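Local coordinates for hypothetical protein Atu2648 (Agrobacterium tumefaciens str. C58, PDB 1ZCE) that is of unknown function but consists largely of an EVE domain, akin to ASCH and PUA domains, and may bind RNA or modified nucleotides, at residues 31-36 against 75-80. Residues are numbered along the deposited sequence; the frame is centred on the assembly and turned at random.
Sequences GVRNYQ and STAEGD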
loop_
_atom_site.group_PDB
_atom_site.type_symbol
_atom_site.label_atom_id
_atom_site.label_comp_id
_atom_site.label_asym_id
_atom_site.label_seq_id
_atom_site.Cartn_x
_atom_site.Cartn_y
_atom_site.Cartn_z
ATOM N N GLY A 31 -1.073 -13.873 1.929
ATOM C CA GLY A 31 -2.310 -14.044 1.187
ATOM C C GLY A 31 -2.374 -13.557 -0.245
ATOM O O GLY A 31 -3.391 -13.755 -0.906
ATOM N N VAL A 32 -1.320 -12.917 -0.737
ATOM C CA VAL A 32 -1.332 -12.445 -2.114
ATOM C C VAL A 32 -1.138 -13.639 -3.041
ATOM O O VAL A 32 -0.148 -14.360 -2.938
ATOM C CB VAL A 32 -0.224 -11.399 -2.355
ATOM C CG1 VAL A 32 -0.146 -11.046 -3.836
ATOM C CG2 VAL A 32 -0.509 -10.154 -1.530
ATOM N N ARG A 33 -2.107 -13.850 -3.927
ATOM C CA ARG A 33 -2.066 -14.958 -4.878
ATOM C C ARG A 33 -2.293 -14.420 -6.290
ATOM O O ARG A 33 -3.071 -14.966 -7.077
ATOM C CB ARG A 33 -3.135 -15.996 -4.519
ATOM C CG ARG A 33 -2.981 -16.586 -3.116
ATOM C CD ARG A 33 -1.711 -17.423 -2.984
ATOM N NE ARG A 33 -1.571 -18.034 -1.660
ATOM C CZ ARG A 33 -0.876 -17.511 -0.652
ATOM N NH1 ARG A 33 -0.242 -16.355 -0.806
ATOM N NH2 ARG A 33 -0.816 -18.142 0.514
ATOM N N ASN A 34 -1.595 -13.332 -6.588
ATOM C CA ASN A 34 -1.658 -12.657 -7.877
ATOM C C ASN A 34 -0.203 -12.423 -8.271
ATOM O O ASN A 34 0.564 -11.835 -7.506
ATOM C CB ASN A 34 -2.410 -11.330 -7.719
ATOM C CG ASN A 34 -2.471 -10.527 -9.005
ATOM O OD1 ASN A 34 -1.480 -9.935 -9.431
ATOM N ND2 ASN A 34 -3.640 -10.505 -9.631
ATOM N N TYR A 35 0.183 -12.887 -9.455
ATOM C CA TYR A 35 1.566 -12.748 -9.896
ATOM C C TYR A 35 2.054 -11.311 -9.989
ATOM O O TYR A 35 3.153 -10.997 -9.536
ATOM C CB TYR A 35 1.765 -13.454 -11.239
ATOM C CG TYR A 35 1.518 -14.942 -11.168
ATOM C CD1 TYR A 35 0.475 -15.532 -11.878
ATOM C CD2 TYR A 35 2.316 -15.760 -10.373
ATOM C CE1 TYR A 35 0.231 -16.901 -11.798
ATOM C CE2 TYR A 35 2.080 -17.128 -10.283
ATOM C CZ TYR A 35 1.036 -17.692 -10.999
ATOM O OH TYR A 35 0.796 -19.045 -10.909
ATOM N N GLN A 36 1.246 -10.432 -10.566
ATOM C CA GLN A 36 1.647 -9.039 -10.700
ATOM C C GLN A 36 1.827 -8.362 -9.346
ATOM O O GLN A 36 2.773 -7.599 -9.150
ATOM C CB GLN A 36 0.626 -8.271 -11.540
ATOM C CG GLN A 36 0.907 -6.783 -11.616
ATOM C CD GLN A 36 2.317 -6.477 -12.078
ATOM O OE1 GLN A 36 2.864 -5.420 -11.766
ATOM N NE2 GLN A 36 2.909 -7.394 -12.834
ATOM N N SER A 75 4.692 -17.140 4.605
ATOM C CA SER A 75 4.519 -18.151 5.646
ATOM C C SER A 75 3.199 -18.910 5.567
ATOM O O SER A 75 3.047 -19.957 6.197
ATOM C CB SER A 75 4.636 -17.508 7.027
ATOM O OG SER A 75 3.516 -16.682 7.293
ATOM N N THR A 76 2.244 -18.385 4.807
ATOM C CA THR A 76 0.945 -19.036 4.675
ATOM C C THR A 76 0.840 -19.852 3.390
ATOM O O THR A 76 -0.194 -20.461 3.123
ATOM C CB THR A 76 -0.207 -18.005 4.682
ATOM O OG1 THR A 76 -0.150 -17.206 3.493
ATOM C CG2 THR A 76 -0.107 -17.100 5.905
ATOM N N ALA A 77 1.910 -19.864 2.601
ATOM C CA ALA A 77 1.920 -20.604 1.343
ATOM C C ALA A 77 2.495 -22.002 1.522
ATOM O O ALA A 77 2.948 -22.623 0.562
ATOM C CB ALA A 77 2.721 -19.842 0.296
ATOM N N GLU A 78 2.459 -22.492 2.757
ATOM C CA GLU A 78 2.968 -23.816 3.098
ATOM C C GLU A 78 4.249 -24.201 2.360
ATOM O O GLU A 78 4.309 -25.216 1.665
ATOM C CB GLU A 78 1.873 -24.873 2.885
ATOM C CG GLU A 78 1.112 -24.783 1.569
ATOM C CD GLU A 78 1.844 -25.433 0.416
ATOM O OE1 GLU A 78 2.162 -26.636 0.518
ATOM O OE2 GLU A 78 2.098 -24.746 -0.597
ATOM N N GLY A 79 5.276 -23.372 2.524
ATOM C CA GLY A 79 6.557 -23.627 1.894
ATOM C C GLY A 79 6.528 -23.729 0.382
ATOM O O GLY A 79 7.355 -24.428 -0.207
ATOM N N ASP A 80 5.585 -23.039 -0.252
ATOM C CA ASP A 80 5.487 -23.069 -1.705
ATOM C C ASP A 80 6.699 -22.334 -2.266
ATOM O O ASP A 80 7.565 -21.886 -1.508
ATOM C CB ASP A 80 4.187 -22.404 -2.171
ATOM C CG ASP A 80 3.812 -22.788 -3.590
ATOM O OD1 ASP A 80 2.751 -22.335 -4.071
ATOM O OD2 ASP A 80 4.572 -23.547 -4.226
HETATM O O HOH W 1 -1.716 -20.857 0.907
#
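Thr76 takes a hydrogen bond from the guanidinium tip of Arg33, with NH2 3.2 Å from OG1 and an N-H...O angle of 149°. OG1 sits near the edge of the guanidinium group, tilted 15° from its plane. This hydroxyl lies between the backbone N and carbonyl carbon of Thr76, facing the arginine. Its stronger partner is Asp74 OD1, while Asp74 OD2 meets both Arg33 NH1, in a salt bridge, and the backbone N-H of Gly31. The carbonyl of Thr76 is reached through a water, which accepts from Arg33 NH2 at 2.9 Å in the guanidinium plane and donates to Thr76 O at 2.7 Å. Arg33 thus ties the segment leading into helix 35-42, where Asn34 is the N-cap, to the loop between strands 60-73 and 84-99 of the EVE-domain sheet. The buried Ala77 follows, its CB over one face of the guanidinium, 3.9 Å from NH2; Trp83 adds a cation-pi contact to Arg33. On the arginine's own segment, a chain bent at chi2 (-66°) turns NH1 back to Val32 O, 2.9 Å away, approaching from above the plane of that carbonyl. Two hydrogen bonds to protein, one to the water and the link to Asp74 together restrain the rotation of the group. From Ala77 to Asp80 the loop reverses in a type I' turn, with Glu78 and Gly79 at its corners, both at positive phi, and Asp80 N bonding to Ala77 O at 2.8 Å.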